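Local coordinates for cyclic nucleotide-binding protein (Brucella abortus biovar 1, PDB 5D1I) that is of unknown function but has the fold of a cyclic nucleotide-binding domain and may act in transcriptional regulation, at residues R16-V21 with E112-S117; E25-E30 with S119-I124; I68-E73 with A88-M93. All coordinates share one frame; numbering follows the deposited sequence.

All three contacts are buried and apolar, and no hydrogen bond crosses any of them. From the centre of each contact to the centre of the chain it is about 7 Å for contact 1, 8 Å for contact 3 and 15 Å for contact 2. Contacts 1 and 3 are aliphatic and lie in the core: contact 1 sets helix 11-18 against strand 111-117, and contact 3 spans the barrel interior, joining strand 68-74 to the 88-93 segment of the other sheet. They meet where V113 touches I68 and V21 packs on I89 and E92. Contact 2 uses the next segments along the chain, setting the loop before helix 29-38 against helix 118-124, with an aromatic pair and the partly exposed I124. Each contact also reaches the second subunit.

Contact 1. Residues R16-V21 with E112-S117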
ATOM      1  N   ARG A  16      -2.624   8.171   9.706  1.00 32.26           N
ATOM      2  CA  ARG A  16      -3.250   8.382   8.403  1.00 32.19           C
ATOM      3  C   ARG A  16      -2.462   7.687   7.300  1.00 25.89           C
ATOM      4  O   ARG A  16      -3.038   7.020   6.441  1.00 22.21           O
ATOM      5  CB  ARG A  16      -3.378   9.873   8.080  1.00 36.28           C
ATOM      6  CG  ARG A  16      -4.207  10.137   6.828  1.00 46.31           C
ATOM      7  CD  ARG A  16      -3.929  11.505   6.220  1.00 47.77           C
ATOM      8  NE  ARG A  16      -2.520  11.682   5.876  1.00 52.10           N
ATOM      9  CZ  ARG A  16      -1.938  11.183   4.788  1.00 52.35           C
ATOM     10  NH1 ARG A  16      -2.636  10.455   3.923  1.00 46.81           N
ATOM     11  NH2 ARG A  16      -0.650  11.404   4.568  1.00 48.44           N
ATOM     12  N   ILE A  17      -1.142   7.841   7.335  1.00 13.18           N
ATOM     13  CA  ILE A  17      -0.276   7.243   6.323  1.00 18.15           C
ATOM     14  C   ILE A  17      -0.363   5.719   6.358  1.00 18.10           C
ATOM     15  O   ILE A  17      -0.541   5.076   5.324  1.00 15.62           O
ATOM     16  CB  ILE A  17       1.197   7.670   6.510  1.00 24.19           C
ATOM     17  CG1 ILE A  17       1.375   9.147   6.160  1.00 31.62           C
ATOM     18  CG2 ILE A  17       2.109   6.834   5.637  1.00 26.13           C
ATOM     19  CD1 ILE A  17       2.808   9.619   6.256  1.00 33.11           C
ATOM     20  N   LEU A  18      -0.250   5.150   7.553  1.00 12.77           N
ATOM     21  CA  LEU A  18      -0.305   3.700   7.715  1.00 15.28           C
ATOM     22  C   LEU A  18      -1.650   3.142   7.267  1.00 18.61           C
ATOM     23  O   LEU A  18      -1.735   2.005   6.809  1.00 18.88           O
ATOM     24  CB  LEU A  18      -0.037   3.310   9.168  1.00 11.73           C
ATOM     25  CG  LEU A  18       1.387   3.538   9.681  1.00 11.66           C
ATOM     26  CD1 LEU A  18       1.446   3.308  11.176  1.00 18.12           C
ATOM     27  CD2 LEU A  18       2.376   2.630   8.968  1.00 16.53           C
ATOM     28  N   GLY A  19      -2.695   3.953   7.395  1.00 20.30           N
ATOM     29  CA  GLY A  19      -4.039   3.539   7.031  1.00 19.76           C
ATOM     30  C   GLY A  19      -4.280   3.418   5.536  1.00 18.51           C
ATOM     31  O   GLY A  19      -5.305   2.889   5.116  1.00 21.81           O
ATOM     32  N   THR A  20      -3.347   3.909   4.728  1.00 15.18           N
ATOM     33  CA  THR A  20      -3.465   3.794   3.276  1.00 12.10           C
ATOM     34  C   THR A  20      -2.810   2.514   2.760  1.00 13.44           C
ATOM     35  O   THR A  20      -3.025   2.108   1.615  1.00 17.15           O
ATOM     36  CB  THR A  20      -2.827   4.994   2.558  1.00 17.40           C
ATOM     37  OG1 THR A  20      -1.425   5.044   2.860  1.00 15.84           O
ATOM     38  CG2 THR A  20      -3.490   6.294   2.991  1.00 14.85           C
ATOM     39  N   VAL A  21      -2.003   1.887   3.604  1.00  9.90           N
ATOM     40  CA  VAL A  21      -1.271   0.685   3.217  1.00  9.23           C
ATOM     41  C   VAL A  21      -2.220  -0.500   3.060  1.00 11.87           C
ATOM     42  O   VAL A  21      -3.039  -0.759   3.932  1.00 11.34           O
ATOM     43  CB  VAL A  21      -0.182   0.356   4.252  1.00 14.58           C
ATOM     44  CG1 VAL A  21       0.519  -0.939   3.909  1.00 14.42           C
ATOM     45  CG2 VAL A  21       0.817   1.495   4.330  1.00 13.60           C
ATOM     46  N   GLU A 112      12.639  10.451   5.781  1.00 20.38           N
ATOM     47  CA  GLU A 112      12.147   9.872   7.018  1.00 14.99           C
ATOM     48  C   GLU A 112      11.204   8.727   6.721  1.00 14.83           C
ATOM     49  O   GLU A 112      10.243   8.879   5.964  1.00 16.21           O
ATOM     50  CB  GLU A 112      11.449  10.928   7.874  1.00 23.40           C
ATOM     51  CG  GLU A 112      10.781  10.353   9.103  1.00 34.60           C
ATOM     52  CD  GLU A 112      10.646  11.366  10.218  1.00 45.29           C
ATOM     53  OE1 GLU A 112       9.699  11.236  11.021  1.00 44.35           O
ATOM     54  OE2 GLU A 112      11.491  12.283  10.300  1.00 37.27           O
ATOM     55  N   VAL A 113      11.490   7.574   7.312  1.00 14.23           N
ATOM     56  CA  VAL A 113      10.689   6.385   7.078  1.00 12.42           C
ATOM     57  C   VAL A 113      10.178   5.788   8.382  1.00 13.51           C
ATOM     58  O   VAL A 113      10.768   5.973   9.446  1.00 19.94           O
ATOM     59  CB  VAL A 113      11.479   5.301   6.313  1.00 17.07           C
ATOM     60  CG1 VAL A 113      11.878   5.797   4.928  1.00 12.14           C
ATOM     61  CG2 VAL A 113      12.703   4.869   7.109  1.00 15.72           C
ATOM     62  N   ILE A 114       9.067   5.075   8.277  1.00 13.54           N
ATOM     63  CA  ILE A 114       8.519   4.302   9.375  1.00 17.25           C
ATOM     64  C   ILE A 114       8.869   2.837   9.147  1.00 17.02           C
ATOM     65  O   ILE A 114       8.532   2.282   8.103  1.00 14.01           O
ATOM     66  CB  ILE A 114       6.993   4.472   9.468  1.00 23.00           C
ATOM     67  CG1 ILE A 114       6.643   5.856  10.015  1.00 30.62           C
ATOM     68  CG2 ILE A 114       6.384   3.382  10.320  1.00 23.96           C
ATOM     69  CD1 ILE A 114       5.170   6.187   9.924  1.00 29.83           C
ATOM     70  N   ARG A 115       9.559   2.215  10.098  1.00 13.81           N
ATOM     71  CA  ARG A 115       9.918   0.809   9.952  1.00 14.44           C
ATOM     72  C   ARG A 115       8.980  -0.093  10.739  1.00 15.85           C
ATOM     73  O   ARG A 115       8.846   0.042  11.954  1.00 17.38           O
ATOM     74  CB  ARG A 115      11.357   0.556  10.398  1.00 14.94           C
ATOM     75  CG  ARG A 115      11.828  -0.866  10.128  1.00 14.98           C
ATOM     76  CD  ARG A 115      13.190  -1.146  10.763  1.00 26.81           C
ATOM     77  NE  ARG A 115      13.085  -1.360  12.201  1.00 39.58           N
ATOM     78  CZ  ARG A 115      12.985  -2.557  12.772  1.00 48.59           C
ATOM     79  NH1 ARG A 115      12.992  -3.655  12.027  1.00 44.06           N
ATOM     80  NH2 ARG A 115      12.887  -2.659  14.091  1.00 56.80           N
ATOM     81  N   ILE A 116       8.335  -1.015  10.037  1.00 17.24           N
ATOM     82  CA  ILE A 116       7.438  -1.967  10.670  1.00 14.14           C
ATOM     83  C   ILE A 116       8.079  -3.337  10.657  1.00 15.95           C
ATOM     84  O   ILE A 116       8.271  -3.923   9.593  1.00 19.20           O
ATOM     85  CB  ILE A 116       6.075  -2.046   9.954  1.00 12.75           C
ATOM     86  CG1 ILE A 116       5.471  -0.657   9.773  1.00 15.76           C
ATOM     87  CG2 ILE A 116       5.122  -2.953  10.729  1.00 16.51           C
ATOM     88  CD1 ILE A 116       5.035  -0.021  11.058  1.00 23.85           C
ATOM     89  N   SER A 117       8.427  -3.848  11.832  1.00 13.00           N
ATOM     90  CA  SER A 117       8.967  -5.195  11.911  1.00 13.57           C
ATOM     91  C   SER A 117       7.862  -6.226  11.735  1.00 20.18           C
ATOM     92  O   SER A 117       6.690  -5.967  12.025  1.00 19.36           O
ATOM     93  CB  SER A 117       9.678  -5.417  13.244  1.00 15.74           C
ATOM     94  OG  SER A 117       8.754  -5.364  14.315  1.00 27.99           O
TER
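L18 of helix 11-18 reaches strand 111-117 with one methyl branch, CD2, which lies 4.3 Å from I114 CG2 and again 4.3 Å from I116 CD1. These two isoleucines are two residues apart on the strand and point to the same side, so the leucine tip faces a pair of branched side chains. With chi1 at -69° the L18 CG stands beside its backbone N and anti to the carbonyl carbon, and the second torsion sends CD1 on in the extended direction while CD2 is turned to the strand. L35 of helix 29-38 touches both L18 and I116 and completes this apolar cluster. Packing is slacker at I17, where CG2 comes no nearer than 5.3 Å to I114 CD1; this side chain also leans on I62.

On the other flank, residues L18 to V21 form a type I turn. There I17 O accepts from both T20 N and T20 OG1, the hydroxyl bond being 2.6 Å from OG1 to O and lying in the carbonyl plane. R16 is solvent-exposed, while G19 O accepts from R82 of the second subunit. On the strand, R115 pairs with E40. Helices flanking an antiparallel beta barrel in this way are characteristic of cyclic nucleotide-binding domains of the cupin clan.

Contact 2. Residues E25-E30 with S119-I124; sequences ESFTPE and SIFRRI
F27 and F121 meet obliquely, F27 CZ lying 3.6 Å from F121 CE1 and 4.2 Å from F121 CD1. The ring planes are nearly parallel, about 12° apart, but the rings sit beside rather than over one another and do not form a stack. Next to this touch, I124 turns its CG2 branch to F27 CE2 at 4.2 Å, so the end of the F27 ring is met by two side chains one helical turn apart. F121 gets there by holding CG anti to the backbone N (chi1 178°), which swings its ring off helix 118-124.

The arrangement is consistent with the helical bundle flanking the barrel in cyclic nucleotide-binding domains, where a helix-loop-helix before the barrel packs against the helix that follows it. Further out, F24 and L32 pack around F27, L23 and L95 line F121, and L34 and L35 back I124. Both helix starts are capped: T28 OG1 takes the N-H of Q31, and S117 OG that of I120. On the loop, E25 OE1 accepts from G91 N of the second subunit, and R82 of that subunit donates to E25 O.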
ATOM      1  N   GLU A  25      -5.203  -2.140   5.654  1.00 16.18           N
ATOM      2  CA  GLU A  25      -6.506  -1.623   5.218  1.00 22.49           C
ATOM      3  C   GLU A  25      -7.642  -1.795   6.224  1.00 24.47           C
ATOM      4  O   GLU A  25      -8.384  -0.853   6.494  1.00 24.07           O
ATOM      5  CB  GLU A  25      -6.927  -2.295   3.904  1.00 27.38           C
ATOM      6  CG  GLU A  25      -8.374  -1.994   3.502  1.00 25.03           C
ATOM      7  CD  GLU A  25      -8.970  -3.029   2.552  1.00 37.81           C
ATOM      8  OE1 GLU A  25      -8.296  -4.039   2.241  1.00 28.95           O
ATOM      9  OE2 GLU A  25     -10.127  -2.829   2.123  1.00 41.91           O
ATOM     10  N   SER A  26      -7.785  -2.997   6.765  1.00 14.67           N
ATOM     11  CA  SER A  26      -8.938  -3.308   7.603  1.00 22.95           C
ATOM     12  C   SER A  26      -8.704  -3.029   9.087  1.00 24.37           C
ATOM     13  O   SER A  26      -9.552  -3.348   9.920  1.00 24.57           O
ATOM     14  CB  SER A  26      -9.338  -4.772   7.419  1.00 27.25           C
ATOM     15  OG  SER A  26      -8.267  -5.630   7.768  1.00 37.84           O
ATOM     16  N   PHE A  27      -7.561  -2.435   9.416  1.00 21.38           N
ATOM     17  CA  PHE A  27      -7.228  -2.144  10.809  1.00 19.25           C
ATOM     18  C   PHE A  27      -8.158  -1.090  11.405  1.00 17.99           C
ATOM     19  O   PHE A  27      -8.502  -0.104  10.751  1.00 17.92           O
ATOM     20  CB  PHE A  27      -5.778  -1.660  10.942  1.00 15.51           C
ATOM     21  CG  PHE A  27      -4.747  -2.758  10.901  1.00 21.22           C
ATOM     22  CD1 PHE A  27      -5.025  -3.985  10.319  1.00 27.13           C
ATOM     23  CD2 PHE A  27      -3.490  -2.557  11.456  1.00 18.03           C
ATOM     24  CE1 PHE A  27      -4.067  -4.986  10.284  1.00 19.37           C
ATOM     25  CE2 PHE A  27      -2.530  -3.553  11.427  1.00 17.86           C
ATOM     26  CZ  PHE A  27      -2.819  -4.768  10.840  1.00 18.62           C
ATOM     27  N   THR A  28      -8.553  -1.295  12.654  1.00 19.40           N
ATOM     28  CA  THR A  28      -9.293  -0.280  13.394  1.00 22.12           C
ATOM     29  C   THR A  28      -8.367   0.888  13.706  1.00 24.58           C
ATOM     30  O   THR A  28      -7.146   0.732  13.657  1.00 26.10           O
ATOM     31  CB  THR A  28      -9.858  -0.848  14.702  1.00 29.51           C
ATOM     32  OG1 THR A  28      -8.779  -1.104  15.611  1.00 27.35           O
ATOM     33  CG2 THR A  28     -10.618  -2.137  14.432  1.00 23.30           C
ATOM     34  N   PRO A  29      -8.934   2.064  14.024  1.00 26.52           N
ATOM     35  CA  PRO A  29      -8.078   3.178  14.447  1.00 22.45           C
ATOM     36  C   PRO A  29      -7.198   2.812  15.646  1.00 24.19           C
ATOM     37  O   PRO A  29      -6.064   3.288  15.750  1.00 23.56           O
ATOM     38  CB  PRO A  29      -9.086   4.270  14.816  1.00 33.95           C
ATOM     39  CG  PRO A  29     -10.279   3.968  13.983  1.00 31.89           C
ATOM     40  CD  PRO A  29     -10.349   2.470  13.911  1.00 28.61           C
ATOM     41  N   GLU A  30      -7.712   1.960  16.528  1.00 27.09           N
ATOM     42  CA  GLU A  30      -6.949   1.501  17.682  1.00 34.05           C
ATOM     43  C   GLU A  30      -5.760   0.644  17.248  1.00 26.57           C
ATOM     44  O   GLU A  30      -4.668   0.762  17.805  1.00 26.73           O
ATOM     45  CB  GLU A  30      -7.845   0.719  18.646  1.00 38.03           C
ATOM     46  CG  GLU A  30      -7.128   0.203  19.882  1.00 45.59           C
ATOM     47  CD  GLU A  30      -8.067  -0.449  20.880  1.00 55.46           C
ATOM     48  OE1 GLU A  30      -8.687   0.283  21.680  1.00 55.32           O
ATOM     49  OE2 GLU A  30      -8.182  -1.692  20.868  1.00 59.74           O
ATOM     50  N   SER A 119       7.588  -8.803  13.569  1.00 15.89           N
ATOM     51  CA  SER A 119       7.163  -9.143  14.928  1.00 21.90           C
ATOM     52  C   SER A 119       6.089  -8.196  15.475  1.00 24.73           C
ATOM     53  O   SER A 119       5.148  -8.638  16.136  1.00 17.86           O
ATOM     54  CB  SER A 119       8.367  -9.165  15.873  1.00 32.05           C
ATOM     55  OG  SER A 119       8.851  -7.857  16.114  1.00 46.23           O
ATOM     56  N   ILE A 120       6.225  -6.901  15.202  1.00 18.18           N
ATOM     57  CA  ILE A 120       5.232  -5.931  15.649  1.00 16.25           C
ATOM     58  C   ILE A 120       3.903  -6.200  14.967  1.00 15.66           C
ATOM     59  O   ILE A 120       2.862  -6.264  15.618  1.00 19.72           O
ATOM     60  CB  ILE A 120       5.676  -4.477  15.370  1.00 29.37           C
ATOM     61  CG1 ILE A 120       6.692  -4.026  16.417  1.00 34.34           C
ATOM     62  CG2 ILE A 120       4.484  -3.531  15.401  1.00 25.63           C
ATOM     63  CD1 ILE A 120       6.118  -3.936  17.816  1.00 35.92           C
ATOM     64  N   PHE A 121       3.952  -6.364  13.648  1.00 18.19           N
ATOM     65  CA  PHE A 121       2.767  -6.676  12.864  1.00 16.01           C
ATOM     66  C   PHE A 121       2.059  -7.909  13.410  1.00 15.06           C
ATOM     67  O   PHE A 121       0.837  -7.915  13.572  1.00 18.42           O
ATOM     68  CB  PHE A 121       3.149  -6.883  11.397  1.00 15.17           C
ATOM     69  CG  PHE A 121       1.994  -7.248  10.512  1.00 12.51           C
ATOM     70  CD1 PHE A 121       1.010  -6.322  10.216  1.00 17.12           C
ATOM     71  CD2 PHE A 121       1.904  -8.515   9.958  1.00 19.05           C
ATOM     72  CE1 PHE A 121      -0.056  -6.653   9.393  1.00 17.64           C
ATOM     73  CE2 PHE A 121       0.842  -8.852   9.132  1.00 23.21           C
ATOM     74  CZ  PHE A 121      -0.138  -7.916   8.851  1.00 17.29           C
ATOM     75  N   ARG A 122       2.838  -8.942  13.714  1.00 15.70           N
ATOM     76  CA  ARG A 122       2.294 -10.190  14.239  1.00 19.11           C
ATOM     77  C   ARG A 122       1.597  -9.998  15.587  1.00 22.70           C
ATOM     78  O   ARG A 122       0.514 -10.542  15.814  1.00 20.76           O
ATOM     79  CB  ARG A 122       3.400 -11.243  14.383  1.00 20.42           C
ATOM     80  CG  ARG A 122       2.872 -12.633  14.729  1.00 27.05           C
ATOM     81  CD  ARG A 122       3.825 -13.419  15.614  1.00 34.67           C
ATOM     82  NE  ARG A 122       3.841 -12.923  16.987  1.00 44.44           N
ATOM     83  CZ  ARG A 122       4.919 -12.450  17.606  1.00 46.97           C
ATOM     84  NH1 ARG A 122       6.087 -12.412  16.980  1.00 46.36           N
ATOM     85  NH2 ARG A 122       4.831 -12.020  18.857  1.00 39.06           N
ATOM     86  N   ARG A 123       2.225  -9.230  16.478  1.00 22.65           N
ATOM     87  CA  ARG A 123       1.682  -8.990  17.818  1.00 22.47           C
ATOM     88  C   ARG A 123       0.317  -8.315  17.763  1.00 25.94           C
ATOM     89  O   ARG A 123      -0.555  -8.588  18.585  1.00 26.60           O
ATOM     90  CB  ARG A 123       2.636  -8.129  18.651  1.00 27.25           C
ATOM     91  CG  ARG A 123       3.928  -8.808  19.069  1.00 34.66           C
ATOM     92  CD  ARG A 123       4.741  -7.909  19.992  1.00 46.52           C
ATOM     93  NE  ARG A 123       4.211  -7.892  21.354  1.00 57.18           N
ATOM     94  CZ  ARG A 123       4.533  -6.986  22.272  1.00 54.59           C
ATOM     95  NH1 ARG A 123       5.378  -6.006  21.969  1.00 49.65           N
ATOM     96  NH2 ARG A 123       4.005  -7.053  23.489  1.00 45.06           N
ATOM     97  N   ILE A 124       0.137  -7.426  16.795  1.00 24.16           N
ATOM     98  CA  ILE A 124      -1.126  -6.714  16.660  1.00 27.32           C
ATOM     99  C   ILE A 124      -2.246  -7.669  16.260  1.00 32.33           C
ATOM    100  O   ILE A 124      -3.375  -7.547  16.727  1.00 34.49           O
ATOM    101  CB  ILE A 124      -1.010  -5.574  15.637  1.00 27.68           C
ATOM    102  CG1 ILE A 124       0.055  -4.578  16.099  1.00 26.53           C
ATOM    103  CG2 ILE A 124      -2.348  -4.875  15.452  1.00 35.97           C
ATOM    104  CD1 ILE A 124       0.028  -3.281  15.367  1.00 31.44           C
TER

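Contact 3. Residues I68-E73 with A88-M93; sequences ITLFHE and AILGEM
L90 points across the barrel interior at strand 68-74, and its two methyls are what touch I68 and L70. CB makes no close contact with the strand; chi1 of -53° sets CG anti to the carbonyl carbon, and CG makes no close contact there either, but from it the two methyls fork toward the opposite wall. CD2 takes the L70 side: it lies 3.9 Å from L70 CD2 and 4.3 Å from L70 CD1. The other branch, CD1, lies against both strand residues, 4.1 Å from L70 CD2 and 4.4 Å from I68 CG2. I68 and L70 face inward from alternate positions, and L90 therefore bridges them.

No hydrogen bond crosses between the segments, whose L70 and L90 CA atoms are 9.7 Å apart; they belong to the two sheets of the beta barrel that defines the cyclic nucleotide-binding domain. The sequence GEM that follows L90 resembles the start of the phosphate-binding cassette of this family, although ligand binding here is unproven. G91 adopts a positive phi of 84°, a conformation that suits glycine.

Around the leucines, A105 packs on both I68 and L70, and V84 on I68. T69 OG1, on the other side of the strand, bonds to D108. E25 of the second subunit packs on L70, while E92 OE2 of this chain takes the N-H of L23.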
ATOM      1  N   ILE A  68      13.326   8.303  -2.324  1.00 14.24           N
ATOM      2  CA  ILE A  68      14.181   7.135  -2.406  1.00 14.27           C
ATOM      3  C   ILE A  68      14.188   6.612  -3.837  1.00 18.71           C
ATOM      4  O   ILE A  68      13.133   6.431  -4.441  1.00 18.30           O
ATOM      5  CB  ILE A  68      13.706   6.028  -1.444  1.00 13.19           C
ATOM      6  CG1 ILE A  68      14.076   6.381  -0.002  1.00 13.46           C
ATOM      7  CG2 ILE A  68      14.289   4.675  -1.832  1.00 13.17           C
ATOM      8  CD1 ILE A  68      13.482   5.436   1.025  1.00 17.04           C
ATOM      9  N   THR A  69      15.378   6.394  -4.385  1.00 15.48           N
ATOM     10  CA  THR A  69      15.497   5.780  -5.699  1.00 15.82           C
ATOM     11  C   THR A  69      15.610   4.264  -5.580  1.00 16.39           C
ATOM     12  O   THR A  69      16.468   3.751  -4.856  1.00 15.97           O
ATOM     13  CB  THR A  69      16.711   6.327  -6.465  1.00 17.58           C
ATOM     14  OG1 THR A  69      16.476   7.696  -6.798  1.00 23.12           O
ATOM     15  CG2 THR A  69      16.938   5.541  -7.744  1.00 21.83           C
ATOM     16  N   LEU A  70      14.726   3.555  -6.277  1.00 14.54           N
ATOM     17  CA  LEU A  70      14.789   2.102  -6.364  1.00 14.24           C
ATOM     18  C   LEU A  70      15.630   1.713  -7.565  1.00 15.50           C
ATOM     19  O   LEU A  70      15.502   2.309  -8.631  1.00 18.20           O
ATOM     20  CB  LEU A  70      13.390   1.498  -6.487  1.00 14.96           C
ATOM     21  CG  LEU A  70      12.357   1.896  -5.434  1.00 11.92           C
ATOM     22  CD1 LEU A  70      11.052   1.150  -5.678  1.00 13.86           C
ATOM     23  CD2 LEU A  70      12.881   1.616  -4.034  1.00 11.76           C
ATOM     24  N   PHE A  71      16.488   0.712  -7.406  1.00 16.09           N
ATOM     25  CA  PHE A  71      17.388   0.343  -8.490  1.00 17.58           C
ATOM     26  C   PHE A  71      17.704  -1.148  -8.511  1.00 17.83           C
ATOM     27  O   PHE A  71      17.478  -1.857  -7.531  1.00 17.05           O
ATOM     28  CB  PHE A  71      18.692   1.151  -8.395  1.00 19.43           C
ATOM     29  CG  PHE A  71      19.433   0.976  -7.091  1.00 19.32           C
ATOM     30  CD1 PHE A  71      20.335  -0.065  -6.921  1.00 20.28           C
ATOM     31  CD2 PHE A  71      19.240   1.861  -6.045  1.00 18.73           C
ATOM     32  CE1 PHE A  71      21.021  -0.221  -5.726  1.00 21.47           C
ATOM     33  CE2 PHE A  71      19.920   1.708  -4.850  1.00 19.06           C
ATOM     34  CZ  PHE A  71      20.811   0.669  -4.690  1.00 20.03           C
ATOM     35  N   HIS A  72      18.218  -1.615  -9.645  1.00 19.10           N
ATOM     36  CA  HIS A  72      18.718  -2.977  -9.761  1.00 19.82           C
ATOM     37  C   HIS A  72      20.233  -2.954  -9.869  1.00 21.84           C
ATOM     38  O   HIS A  72      20.793  -2.076 -10.519  1.00 27.62           O
ATOM     39  CB  HIS A  72      18.114  -3.688 -10.975  1.00 20.83           C
ATOM     40  CG  HIS A  72      16.703  -4.144 -10.768  1.00 21.61           C
ATOM     41  ND1 HIS A  72      16.331  -4.953  -9.716  1.00 17.33           N
ATOM     42  CD2 HIS A  72      15.576  -3.911 -11.479  1.00 26.43           C
ATOM     43  CE1 HIS A  72      15.034  -5.194  -9.785  1.00 26.11           C
ATOM     44  NE2 HIS A  72      14.551  -4.572 -10.846  1.00 16.25           N
ATOM     45  N   GLU A  73      20.893  -3.913  -9.231  1.00 22.76           N
ATOM     46  CA  GLU A  73      22.343  -4.013  -9.319  1.00 32.75           C
ATOM     47  C   GLU A  73      22.733  -4.692 -10.632  1.00 38.33           C
ATOM     48  O   GLU A  73      22.534  -5.896 -10.799  1.00 41.17           O
ATOM     49  CB  GLU A  73      22.905  -4.782  -8.122  1.00 44.08           C
ATOM     50  CG  GLU A  73      24.220  -4.230  -7.589  1.00 56.50           C
ATOM     51  CD  GLU A  73      24.032  -3.049  -6.652  1.00 58.35           C
ATOM     52  OE1 GLU A  73      23.200  -3.146  -5.721  1.00 54.61           O
ATOM     53  OE2 GLU A  73      24.719  -2.026  -6.847  1.00 55.40           O
ATOM     54  N   ALA A  88       4.811   5.548  -0.029  1.00  9.28           N
ATOM     55  CA  ALA A  88       5.301   4.306  -0.621  1.00 10.26           C
ATOM     56  C   ALA A  88       5.734   3.349   0.472  1.00  9.80           C
ATOM     57  O   ALA A  88       6.299   3.764   1.482  1.00 10.74           O
ATOM     58  CB  ALA A  88       6.461   4.579  -1.586  1.00  9.19           C
ATOM     59  N   ILE A  89       5.458   2.064   0.277  1.00  9.70           N
ATOM     60  CA  ILE A  89       5.920   1.057   1.212  1.00 10.31           C
ATOM     61  C   ILE A  89       6.899   0.117   0.520  1.00 15.58           C
ATOM     62  O   ILE A  89       6.687  -0.297  -0.625  1.00 12.67           O
ATOM     63  CB  ILE A  89       4.748   0.251   1.830  1.00 13.04           C
ATOM     64  CG1 ILE A  89       5.277  -0.758   2.847  1.00 10.39           C
ATOM     65  CG2 ILE A  89       3.927  -0.458   0.757  1.00 11.66           C
ATOM     66  CD1 ILE A  89       4.196  -1.376   3.698  1.00  9.46           C
ATOM     67  N   LEU A  90       7.989  -0.187   1.211  1.00  8.39           N
ATOM     68  CA  LEU A  90       8.988  -1.104   0.696  1.00  8.68           C
ATOM     69  C   LEU A  90       9.065  -2.341   1.586  1.00 14.95           C
ATOM     70  O   LEU A  90       9.287  -2.230   2.789  1.00 16.89           O
ATOM     71  CB  LEU A  90      10.352  -0.419   0.615  1.00 11.65           C
ATOM     72  CG  LEU A  90      10.410   0.908  -0.142  1.00 18.28           C
ATOM     73  CD1 LEU A  90      11.821   1.478  -0.097  1.00 18.99           C
ATOM     74  CD2 LEU A  90       9.945   0.725  -1.581  1.00 20.85           C
ATOM     75  N   GLY A  91       8.880  -3.514   0.993  1.00  9.82           N
ATOM     76  CA  GLY A  91       8.968  -4.763   1.728  1.00  9.08           C
ATOM     77  C   GLY A  91       7.690  -5.162   2.441  1.00 13.14           C
ATOM     78  O   GLY A  91       7.739  -5.855   3.457  1.00 10.25           O
ATOM     79  N   GLU A  92       6.543  -4.743   1.913  1.00 13.48           N
ATOM     80  CA  GLU A  92       5.259  -5.095   2.519  1.00 10.49           C
ATOM     81  C   GLU A  92       5.081  -6.608   2.623  1.00 15.33           C
ATOM     82  O   GLU A  92       4.550  -7.111   3.612  1.00 15.29           O
ATOM     83  CB  GLU A  92       4.097  -4.501   1.722  1.00  7.93           C
ATOM     84  CG  GLU A  92       2.743  -4.653   2.414  1.00  8.10           C
ATOM     85  CD  GLU A  92       1.594  -4.210   1.534  1.00 20.41           C
ATOM     86  OE1 GLU A  92       1.572  -4.603   0.354  1.00 29.03           O
ATOM     87  OE2 GLU A  92       0.715  -3.469   2.015  1.00 21.87           O
HETATM   88  N   MSE A  93       5.537  -7.327   1.600  1.00 11.22           N
HETATM   89  CA  MSE A  93       5.390  -8.779   1.562  1.00 14.49           C
HETATM   90  C   MSE A  93       6.231  -9.476   2.631  1.00 14.24           C
HETATM   91  O   MSE A  93       5.946 -10.612   3.015  1.00 17.01           O
HETATM   92  CB  MSE A  93       5.763  -9.316   0.178  1.00 27.55           C
HETATM   93  CG  MSE A  93       4.778  -8.953  -0.920  1.00 53.90           C
HETATM   94 SE   MSE A  93       2.949  -9.479  -0.489  1.00 71.60          SE
HETATM   95  CE  MSE A  93       2.202  -7.719  -0.121  1.00 69.77           C
TER